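Local coordinates for protein endonuclease and methylase LlaGI (Lactococcus lactis, PDB 5FFJ) that recognises specific DNA sequences and, as a Type ISP restriction-modification enzyme, probably couples adenine methylation to ATP-driven translocation and, in the full-length enzyme, DNA cleavage, at residues V1056-I1061 with A1210-R1215; L1179-S1184 with T1194-Y1199; S1052-K1057 with T1228-S1233. All coordinates share one frame; numbering follows the deposited sequence.

Contact 1 (V1056-I1061 with A1210-R1215); sequences VKDIGI and ARNLPR. With nucleotides of chain B.
This is an antiparallel strand pairing against bound DNA, in which the short edge strand 1058-1059 of the specificity domain lies along strand 1210-1214. Asp1058 and Asn1212 form a hydrogen-bonded pair, Asp1058 N donating to Asn1212 O at 3.0 Å and Asn1212 N returning the bond to Asp1058 O at 2.9 Å. Just past the strand, Gly1060 N reaches Ala1210 O at 2.7 Å, almost straight (172°). Asp1058 and Asn1212 project together from one face, carboxylate and amide planes nearly perpendicular; the Asp1058 OD1 is held by the backbone N of Lys1166. The opposite face carries Ile1059 and Arg1211, lying alongside each other, with Ile1059 CG2 against Arg1211 CD. Bent at chi2 (-67°), the arginine brings its guanidinium to the DNA backbone: Arg1211 NH2 donates to OP2 of DT8 of chain B at 3.1 Å, the phosphate lying at the edge of the group. Ile1059 CD1 meets the adenine itself, 3.8 Å from C8 of DA7 of chain B. Lys1057 passes near the DA7 phosphate, but its NZ is salt-bridged to Asp1048. Phosphate grip beside base contact is consistent with a target-recognition site at the DNA interface of this domain.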
loop_
_atom_site.group_PDB
_atom_site.type_symbol
_atom_site.label_atom_id
_atom_site.label_comp_id
_atom_site.label_asym_id
_atom_site.label_seq_id
_atom_site.Cartn_x
_atom_site.Cartn_y
_atom_site.Cartn_z
ATOM N N VAL A 1056 3.630 37.393 21.543
ATOM C CA VAL A 1056 3.352 35.967 21.438
ATOM C C VAL A 1056 2.782 35.607 20.072
ATOM O O VAL A 1056 1.868 36.266 19.572
ATOM C CB VAL A 1056 2.361 35.512 22.529
ATOM C CG1 VAL A 1056 1.881 34.083 22.273
ATOM C CG2 VAL A 1056 3.005 35.625 23.901
ATOM N N LYS A 1057 3.331 34.552 19.480
ATOM C CA LYS A 1057 2.791 33.982 18.256
ATOM C C LYS A 1057 2.357 32.554 18.531
ATOM O O LYS A 1057 2.929 31.874 19.384
ATOM C CB LYS A 1057 3.817 34.027 17.117
ATOM C CG LYS A 1057 5.121 33.289 17.393
ATOM C CD LYS A 1057 5.082 31.841 16.915
ATOM C CE LYS A 1057 6.399 31.121 17.184
ATOM N NZ LYS A 1057 6.742 31.105 18.634
ATOM N N ASP A 1058 1.338 32.115 17.807
ATOM C CA ASP A 1058 0.810 30.769 17.948
ATOM C C ASP A 1058 0.911 30.076 16.597
ATOM O O ASP A 1058 1.309 30.693 15.607
ATOM C CB ASP A 1058 -0.640 30.812 18.448
ATOM C CG ASP A 1058 -1.182 29.441 18.805
ATOM O OD1 ASP A 1058 -0.394 28.591 19.269
ATOM O OD2 ASP A 1058 -2.399 29.215 18.622
ATOM N N ILE A 1059 0.573 28.792 16.563
ATOM C CA ILE A 1059 0.507 28.053 15.314
ATOM C C ILE A 1059 -0.801 27.267 15.276
ATOM O O ILE A 1059 -1.324 26.869 16.316
ATOM C CB ILE A 1059 1.737 27.138 15.146
ATOM C CG1 ILE A 1059 1.705 25.957 16.112
ATOM C CG2 ILE A 1059 3.012 27.931 15.404
ATOM C CD1 ILE A 1059 2.855 24.995 15.882
ATOM N N GLY A 1060 -1.336 27.070 14.075
ATOM C CA GLY A 1060 -2.693 26.581 13.908
ATOM C C GLY A 1060 -2.987 25.263 14.590
ATOM O O GLY A 1060 -2.094 24.439 14.782
ATOM N N ILE A 1061 -4.253 25.066 14.946
ATOM C CA ILE A 1061 -4.660 23.898 15.711
ATOM C C ILE A 1061 -4.514 22.625 14.872
ATOM O O ILE A 1061 -4.637 22.656 13.645
ATOM C CB ILE A 1061 -6.119 24.051 16.220
ATOM C CG1 ILE A 1061 -6.293 23.343 17.563
ATOM C CG2 ILE A 1061 -7.127 23.526 15.206
ATOM C CD1 ILE A 1061 -7.601 23.666 18.247
ATOM N N ALA A 1210 0.753 26.336 9.518
ATOM C CA ALA A 1210 0.371 27.744 9.543
ATOM C C ALA A 1210 0.588 28.362 10.914
ATOM O O ALA A 1210 0.128 27.839 11.930
ATOM C CB ALA A 1210 -1.082 27.911 9.127
ATOM N N ARG A 1211 1.297 29.484 10.923
ATOM C CA ARG A 1211 1.472 30.284 12.124
ATOM C C ARG A 1211 0.429 31.394 12.109
ATOM O O ARG A 1211 0.019 31.847 11.036
ATOM C CB ARG A 1211 2.887 30.870 12.190
ATOM C CG ARG A 1211 3.985 29.970 11.614
ATOM C CD ARG A 1211 4.166 28.711 12.463
ATOM N NE ARG A 1211 4.843 27.640 11.726
ATOM C CZ ARG A 1211 5.824 26.877 12.202
ATOM N NH1 ARG A 1211 6.286 27.042 13.435
ATOM N NH2 ARG A 1211 6.352 25.935 11.429
ATOM N N ASN A 1212 -0.014 31.822 13.287
ATOM C CA ASN A 1212 -0.909 32.968 13.383
ATOM C C ASN A 1212 -0.424 33.946 14.440
ATOM O O ASN A 1212 0.266 33.568 15.390
ATOM C CB ASN A 1212 -2.346 32.528 13.685
ATOM C CG ASN A 1212 -2.466 31.762 14.982
ATOM O OD1 ASN A 1212 -2.589 32.354 16.054
ATOM N ND2 ASN A 1212 -2.444 30.436 14.891
ATOM N N LEU A 1213 -0.789 35.208 14.252
ATOM C CA LEU A 1213 -0.306 36.295 15.086
ATOM C C LEU A 1213 -1.480 37.016 15.738
ATOM O O LEU A 1213 -2.034 37.950 15.158
ATOM C CB LEU A 1213 0.529 37.260 14.244
ATOM C CG LEU A 1213 1.756 36.586 13.624
ATOM C CD1 LEU A 1213 2.196 37.296 12.365
ATOM C CD2 LEU A 1213 2.892 36.533 14.635
ATOM N N PRO A 1214 -1.869 36.580 16.948
ATOM C CA PRO A 1214 -3.088 37.098 17.579
ATOM C C PRO A 1214 -2.999 38.570 17.957
ATOM O O PRO A 1214 -1.920 39.075 18.264
ATOM C CB PRO A 1214 -3.230 36.226 18.829
ATOM C CG PRO A 1214 -1.850 35.800 19.146
ATOM C CD PRO A 1214 -1.161 35.632 17.826
ATOM N N ARG A 1215 -4.143 39.243 17.927
ATOM C CA ARG A 1215 -4.231 40.639 18.330
ATOM C C ARG A 1215 -4.332 40.729 19.845
ATOM O O ARG A 1215 -3.855 41.687 20.455
ATOM C CB ARG A 1215 -5.437 41.310 17.668
ATOM C CG ARG A 1215 -5.698 42.745 18.104
ATOM C CD ARG A 1215 -4.558 43.672 17.713
ATOM N NE ARG A 1215 -4.829 45.058 18.093
ATOM C CZ ARG A 1215 -4.610 45.566 19.303
ATOM N NH1 ARG A 1215 -4.114 44.809 20.274
ATOM N NH2 ARG A 1215 -4.888 46.839 19.547
ATOM P P DA B 7 7.715 26.458 17.779
ATOM O OP1 DA B 7 8.981 27.193 17.900
ATOM O OP2 DA B 7 6.506 27.179 17.349
ATOM O "O5'" DA B 7 7.938 25.221 16.806
ATOM C "C5'" DA B 7 9.211 24.588 16.721
ATOM C "C4'" DA B 7 9.140 23.325 15.878
ATOM O "O4'" DA B 7 8.124 22.435 16.414
ATOM C "C3'" DA B 7 8.768 23.547 14.404
ATOM O "O3'" DA B 7 9.777 22.987 13.553
ATOM C "C2'" DA B 7 7.417 22.842 14.257
ATOM C "C1'" DA B 7 7.496 21.788 15.340
ATOM N N9 DA B 7 6.205 21.253 15.777
ATOM C C8 DA B 7 5.079 21.955 16.111
ATOM N N7 DA B 7 4.067 21.195 16.466
ATOM C C5 DA B 7 4.564 19.906 16.359
ATOM C C6 DA B 7 3.988 18.640 16.595
ATOM N N6 DA B 7 2.730 18.467 17.008
ATOM N N1 DA B 7 4.761 17.554 16.388
ATOM C C2 DA B 7 6.022 17.730 15.975
ATOM N N3 DA B 7 6.671 18.863 15.720
ATOM C C4 DA B 7 5.878 19.925 15.934
ATOM P P DT B 8 10.127 23.660 12.137
ATOM O OP1 DT B 8 11.566 24.004 12.138
ATOM O OP2 DT B 8 9.131 24.722 11.868
ATOM O "O5'" DT B 8 9.872 22.481 11.083
ATOM C "C5'" DT B 8 10.405 21.172 11.326
ATOM C "C4'" DT B 8 9.865 20.163 10.324
ATOM O "O4'" DT B 8 8.715 19.465 10.904
ATOM C "C3'" DT B 8 9.344 20.760 9.021
ATOM O "O3'" DT B 8 9.510 19.844 7.939
ATOM C "C2'" DT B 8 7.882 20.989 9.360
ATOM C "C1'" DT B 8 7.570 19.698 10.096
ATOM N N1 DT B 8 6.331 19.722 10.969
ATOM C C2 DT B 8 5.705 18.532 11.273
ATOM O O2 DT B 8 6.096 17.450 10.876
ATOM N N3 DT B 8 4.601 18.649 12.070
ATOM C C4 DT B 8 4.062 19.805 12.580
ATOM O O4 DT B 8 3.065 19.792 13.285
ATOM C C5 DT B 8 4.755 21.024 12.221
ATOM C C7 DT B 8 4.262 22.360 12.712
ATOM C C6 DT B 8 5.843 20.925 11.442
#

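Contact 2 (L1179-S1184 with T1194-Y1199)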
loop_
_atom_site.group_PDB
_atom_site.type_symbol
_atom_site.label_atom_id
_atom_site.label_comp_id
_atom_site.label_asym_id
_atom_site.label_seq_id
_atom_site.Cartn_x
_atom_site.Cartn_y
_atom_site.Cartn_z
ATOM N N LEU A 1179 -8.586 38.911 16.892
ATOM C CA LEU A 1179 -8.092 38.957 15.519
ATOM C C LEU A 1179 -6.728 38.288 15.446
ATOM O O LEU A 1179 -5.840 38.607 16.237
ATOM C CB LEU A 1179 -7.974 40.398 15.016
ATOM C CG LEU A 1179 -9.237 41.214 14.739
ATOM C CD1 LEU A 1179 -8.831 42.555 14.156
ATOM C CD2 LEU A 1179 -10.187 40.487 13.799
ATOM N N LEU A 1180 -6.564 37.358 14.509
ATOM C CA LEU A 1180 -5.254 36.773 14.254
ATOM C C LEU A 1180 -4.927 36.776 12.766
ATOM O O LEU A 1180 -5.789 36.545 11.918
ATOM C CB LEU A 1180 -5.167 35.352 14.829
ATOM C CG LEU A 1180 -6.326 34.369 14.659
ATOM C CD1 LEU A 1180 -6.304 33.705 13.304
ATOM C CD2 LEU A 1180 -6.254 33.315 15.747
ATOM N N ILE A 1181 -3.668 37.074 12.464
ATOM C CA ILE A 1181 -3.167 37.072 11.099
ATOM C C ILE A 1181 -2.520 35.730 10.799
ATOM O O ILE A 1181 -1.385 35.484 11.203
ATOM C CB ILE A 1181 -2.134 38.193 10.868
ATOM C CG1 ILE A 1181 -2.743 39.550 11.215
ATOM C CG2 ILE A 1181 -1.643 38.180 9.424
ATOM C CD1 ILE A 1181 -1.748 40.685 11.207
ATOM N N ASN A 1182 -3.239 34.858 10.103
ATOM C CA ASN A 1182 -2.652 33.594 9.681
ATOM C C ASN A 1182 -1.613 33.822 8.592
ATOM O O ASN A 1182 -1.788 34.678 7.724
ATOM C CB ASN A 1182 -3.722 32.625 9.180
ATOM C CG ASN A 1182 -4.715 32.244 10.258
ATOM O OD1 ASN A 1182 -4.365 31.585 11.236
ATOM N ND2 ASN A 1182 -5.967 32.645 10.076
ATOM N N ILE A 1183 -0.532 33.054 8.651
ATOM C CA ILE A 1183 0.526 33.136 7.651
ATOM C C ILE A 1183 1.055 31.754 7.289
ATOM O O ILE A 1183 0.958 30.815 8.085
ATOM C CB ILE A 1183 1.711 33.994 8.145
ATOM C CG1 ILE A 1183 2.184 33.504 9.518
ATOM C CG2 ILE A 1183 1.322 35.470 8.202
ATOM C CD1 ILE A 1183 3.488 34.120 9.976
ATOM N N SER A 1184 1.614 31.634 6.087
ATOM C CA SER A 1184 2.346 30.433 5.711
ATOM C C SER A 1184 3.470 30.260 6.724
ATOM O O SER A 1184 4.033 31.249 7.200
ATOM C CB SER A 1184 2.899 30.533 4.283
ATOM O OG SER A 1184 1.926 31.018 3.376
ATOM N N THR A 1194 -0.925 35.318 3.330
ATOM C CA THR A 1194 -1.465 35.646 4.643
ATOM C C THR A 1194 -2.954 35.948 4.536
ATOM O O THR A 1194 -3.404 36.577 3.577
ATOM C CB THR A 1194 -0.735 36.852 5.276
ATOM O OG1 THR A 1194 -1.301 37.139 6.561
ATOM C CG2 THR A 1194 -0.849 38.082 4.392
ATOM N N LEU A 1195 -3.714 35.483 5.521
ATOM C CA LEU A 1195 -5.153 35.711 5.564
ATOM C C LEU A 1195 -5.601 35.930 7.002
ATOM O O LEU A 1195 -5.365 35.091 7.870
ATOM C CB LEU A 1195 -5.905 34.531 4.947
ATOM C CG LEU A 1195 -7.423 34.671 4.819
ATOM C CD1 LEU A 1195 -7.793 35.945 4.077
ATOM C CD2 LEU A 1195 -8.004 33.455 4.112
ATOM N N ILE A 1196 -6.247 37.063 7.253
ATOM C CA ILE A 1196 -6.695 37.394 8.597
ATOM C C ILE A 1196 -7.987 36.651 8.917
ATOM O O ILE A 1196 -8.830 36.449 8.042
ATOM C CB ILE A 1196 -6.900 38.916 8.760
ATOM C CG1 ILE A 1196 -7.104 39.274 10.233
ATOM C CG2 ILE A 1196 -8.071 39.395 7.913
ATOM C CD1 ILE A 1196 -6.931 40.748 10.519
ATOM N N SER A 1197 -8.127 36.234 10.171
ATOM C CA SER A 1197 -9.293 35.476 10.607
ATOM C C SER A 1197 -9.884 36.043 11.888
ATOM O O SER A 1197 -9.166 36.535 12.759
ATOM C CB SER A 1197 -8.929 34.006 10.812
ATOM O OG SER A 1197 -10.020 33.287 11.360
ATOM N N GLU A 1198 -11.205 35.966 11.985
ATOM C CA GLU A 1198 -11.938 36.427 13.154
ATOM C C GLU A 1198 -12.173 35.272 14.126
ATOM O O GLU A 1198 -12.700 35.465 15.223
ATOM C CB GLU A 1198 -13.271 37.035 12.720
ATOM C CG GLU A 1198 -13.894 37.977 13.722
ATOM C CD GLU A 1198 -15.192 38.575 13.215
ATOM O OE1 GLU A 1198 -15.614 38.214 12.094
ATOM O OE2 GLU A 1198 -15.789 39.403 13.934
ATOM N N TYR A 1199 -11.769 34.075 13.709
ATOM C CA TYR A 1199 -12.045 32.853 14.454
ATOM C C TYR A 1199 -10.783 32.025 14.675
ATOM O O TYR A 1199 -9.722 32.327 14.127
ATOM C CB TYR A 1199 -13.082 32.008 13.711
ATOM C CG TYR A 1199 -14.406 32.703 13.493
ATOM C CD1 TYR A 1199 -14.555 33.662 12.499
ATOM C CD2 TYR A 1199 -15.512 32.391 14.272
ATOM C CE1 TYR A 1199 -15.763 34.298 12.293
ATOM C CE2 TYR A 1199 -16.727 33.019 14.071
ATOM C CZ TYR A 1199 -16.846 33.972 13.081
ATOM O OH TYR A 1199 -18.052 34.601 12.877
#
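Two flat groups of Asn1182 organise this contact, its peptide carbonyl and its side-chain amide. The carbonyl O accepts two bonds from opposite sides of its plane: Leu1195 N at 3.0 Å, 32° out of the plane on one side, and Thr1194 OG1 at 2.8 Å, 26° out on the other. Around the carboxamide, Asn1182 ND2 lies 3.3 Å from Ser1197 CB and makes a weak hydrogen bond to Leu1195 O, while its stronger partner is the hydroxyl of Ser1201. These groups belong to a beta hairpin, strands 1180-1184 and 1194-1197, whose directions differ by 154°. Its most regular pair is Leu1180 with Ser1197, where Leu1180 N donates to Ser1197 O and Ser1197 N, at 2.9 Å, to Leu1180 O, both close to the carbonyl axes. On the face shared with Asn1182, Leu1180 CG takes the crowded position between its backbone N and carbonyl carbon, which lays Leu1180 CD1 on Ser1197 CB at 3.6 Å; Ser1197 OG turns back along its own chain and donates to Tyr1199 O at 2.9 Å. The other face bears Ile1181, Ile1183, Thr1194 and Ile1196. Thr1194 holds OG1 anti to its backbone N, so the hydroxyl leans over the opposite strand, meeting CG2 of Ile1181 obliquely on its way to the Asn1182 carbonyl. Helix 1234-1243 packs on this face, Phe1237 and Tyr1241 touching Ile1181, and the Tyr1241 hydroxyl is hydrogen-bonded to Ile1196 N. Helix 1270-1285 meets Ile1196 through Ser1281 and His1284.

Contact 3 (S1052-K1057 with T1228-S1233)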
loop_
_atom_site.group_PDB
_atom_site.type_symbol
_atom_site.label_atom_id
_atom_site.label_comp_id
_atom_site.label_asym_id
_atom_site.label_seq_id
_atom_site.Cartn_x
_atom_site.Cartn_y
_atom_site.Cartn_z
ATOM N N SER A 1052 10.308 42.882 19.540
ATOM C CA SER A 1052 9.494 42.287 18.489
ATOM C C SER A 1052 8.131 42.966 18.462
ATOM O O SER A 1052 7.719 43.583 19.444
ATOM C CB SER A 1052 9.339 40.780 18.704
ATOM O OG SER A 1052 8.501 40.506 19.811
ATOM N N ILE A 1053 7.436 42.853 17.336
ATOM C CA ILE A 1053 6.149 43.514 17.170
ATOM C C ILE A 1053 5.069 42.808 17.991
ATOM O O ILE A 1053 4.317 43.454 18.720
ATOM C CB ILE A 1053 5.740 43.568 15.683
ATOM C CG1 ILE A 1053 6.812 44.318 14.884
ATOM C CG2 ILE A 1053 4.381 44.238 15.526
ATOM C CD1 ILE A 1053 6.520 44.447 13.403
ATOM N N PHE A 1054 4.994 41.485 17.866
ATOM C CA PHE A 1054 4.093 40.680 18.688
ATOM C C PHE A 1054 4.861 40.048 19.846
ATOM O O PHE A 1054 6.003 39.621 19.680
ATOM C CB PHE A 1054 3.417 39.585 17.855
ATOM C CG PHE A 1054 2.431 40.104 16.846
ATOM C CD1 PHE A 1054 1.102 40.291 17.190
ATOM C CD2 PHE A 1054 2.828 40.391 15.551
ATOM C CE1 PHE A 1054 0.190 40.762 16.265
ATOM C CE2 PHE A 1054 1.921 40.863 14.622
ATOM C CZ PHE A 1054 0.601 41.049 14.979
ATOM N N SER A 1055 4.232 39.988 21.016
ATOM C CA SER A 1055 4.858 39.377 22.184
ATOM C C SER A 1055 4.732 37.860 22.123
ATOM O O SER A 1055 5.611 37.135 22.587
ATOM C CB SER A 1055 4.226 39.904 23.475
ATOM O OG SER A 1055 2.853 39.560 23.546
ATOM N N VAL A 1056 3.630 37.393 21.543
ATOM C CA VAL A 1056 3.352 35.967 21.438
ATOM C C VAL A 1056 2.782 35.607 20.072
ATOM O O VAL A 1056 1.868 36.266 19.572
ATOM C CB VAL A 1056 2.361 35.512 22.529
ATOM C CG1 VAL A 1056 1.881 34.083 22.273
ATOM C CG2 VAL A 1056 3.005 35.625 23.901
ATOM N N LYS A 1057 3.331 34.552 19.480
ATOM C CA LYS A 1057 2.791 33.982 18.256
ATOM C C LYS A 1057 2.357 32.554 18.531
ATOM O O LYS A 1057 2.929 31.874 19.384
ATOM C CB LYS A 1057 3.817 34.027 17.117
ATOM C CG LYS A 1057 5.121 33.289 17.393
ATOM C CD LYS A 1057 5.082 31.841 16.915
ATOM C CE LYS A 1057 6.399 31.121 17.184
ATOM N NZ LYS A 1057 6.742 31.105 18.634
ATOM N N THR A 1228 -5.547 41.152 27.015
ATOM C CA THR A 1228 -4.208 41.722 26.958
ATOM C C THR A 1228 -3.823 42.032 25.519
ATOM O O THR A 1228 -4.023 41.212 24.624
ATOM C CB THR A 1228 -3.158 40.768 27.560
ATOM O OG1 THR A 1228 -3.599 40.307 28.843
ATOM C CG2 THR A 1228 -1.821 41.472 27.709
ATOM N N ASP A 1229 -3.273 43.222 25.303
ATOM C CA ASP A 1229 -2.771 43.599 23.989
ATOM C C ASP A 1229 -1.507 42.814 23.659
ATOM O O ASP A 1229 -0.495 42.947 24.344
ATOM C CB ASP A 1229 -2.484 45.102 23.930
ATOM C CG ASP A 1229 -3.746 45.942 23.923
ATOM O OD1 ASP A 1229 -4.837 45.391 23.664
ATOM O OD2 ASP A 1229 -3.645 47.164 24.168
ATOM N N ASN A 1230 -1.575 41.993 22.614
ATOM C CA ASN A 1230 -0.411 41.237 22.161
ATOM C C ASN A 1230 0.459 42.073 21.224
ATOM O O ASN A 1230 1.512 41.621 20.774
ATOM C CB ASN A 1230 -0.842 39.946 21.459
ATOM C CG ASN A 1230 0.322 38.998 21.215
ATOM O OD1 ASN A 1230 1.138 38.754 22.104
ATOM N ND2 ASN A 1230 0.409 38.468 19.999
ATOM N N ILE A 1231 0.013 43.292 20.938
ATOM C CA ILE A 1231 0.737 44.198 20.055
ATOM C C ILE A 1231 0.385 45.630 20.450
ATOM O O ILE A 1231 -0.679 45.868 21.018
ATOM C CB ILE A 1231 0.394 43.934 18.569
ATOM C CG1 ILE A 1231 1.227 44.831 17.647
ATOM C CG2 ILE A 1231 -1.092 44.141 18.319
ATOM C CD1 ILE A 1231 1.138 44.445 16.185
ATOM N N VAL A 1232 1.277 46.571 20.160
ATOM C CA VAL A 1232 1.105 47.958 20.593
ATOM C C VAL A 1232 -0.267 48.527 20.240
ATOM O O VAL A 1232 -1.054 48.854 21.129
ATOM C CB VAL A 1232 2.176 48.875 19.972
ATOM C CG1 VAL A 1232 1.950 50.323 20.397
ATOM C CG2 VAL A 1232 3.570 48.419 20.377
ATOM N N SER A 1233 -0.543 48.645 18.944
ATOM C CA SER A 1233 -1.744 49.326 18.468
ATOM C C SER A 1233 -2.385 48.630 17.269
ATOM O O SER A 1233 -1.768 47.777 16.628
ATOM C CB SER A 1233 -1.401 50.767 18.092
ATOM O OG SER A 1233 -0.376 50.797 17.113
#
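Asn1230 sets CG anti to its backbone N (chi1 -169°), carrying its amide to the 1052-1057 loop; Ile1231, with CG1 likewise anti to N (chi1 -176°) and its chain extended, sends CD1 to a neighbouring part of the same loop. Phe1054 turns CG beside its backbone N (chi1 -69°), which sets one ring face under Ile1231 and the ring edge beside Asn1230. CD1 of Ile1231 sits over that face, 3.9 Å from the centroid of the Phe1054 ring and offset toward the rim, a CH-pi contact; Asn1230 ND2 instead meets the edge, 3.4 Å from Phe1054 CD1. Beside the ring, CG2 of Ile1053 runs alongside Ile1231 and touches its CD1, and helix 1234-1243 closes over both isoleucines. The amide is gripped at both ends. Asn1230 ND2 donates to Val1056 O at 2.7 Å, along a lone pair and within its own amide plane, and also binds Pro1214 O; Asn1230 OD1 accepts from Ser1055 OG above its carbonyl plane and, weakly, from Val1056 N at 2.9 Å. The backbone adds Ser1055 N to Asn1230 O at 3.2 Å, so two successive loop residues are read by one asparagine and the rotation of its amide is fixed. An alanine at Phe1054 would remove the ring from beneath Ile1231 CD1 and from beside Asn1230 ND2, and would probably leave both side chains less firmly placed. The Asn1230 amide thus imitates a strand's backbone pairing with Val1056, its N-H half weak, and holds the loop leading into strand 1058-1059 of the specificity domain.

How the contacts relate
From the N-terminal side, the chain enters this region at 1052-1057 and passes directly into 1056-1061, so contacts 3 and 1 start from overlapping segments that share Val1056 and Lys1057. The hairpin of contact 2 then closes a nine-residue loop. The chain returns at 1210-1215 to close contact 1 and at 1228-1233 to close contact 3; contact 2 is nested inside both loops. Contacts 1 and 2 build one antiparallel sheet, strand 1210-1214 lying between 1058-1059 and 1180-1184, with Arg1211 O near Ile1183 N at 2.7 Å. Contact 3 joins the loop before that sheet to the segment leading into helix 1234-1243, touching contact 1 through Pro1214 and Arg1215.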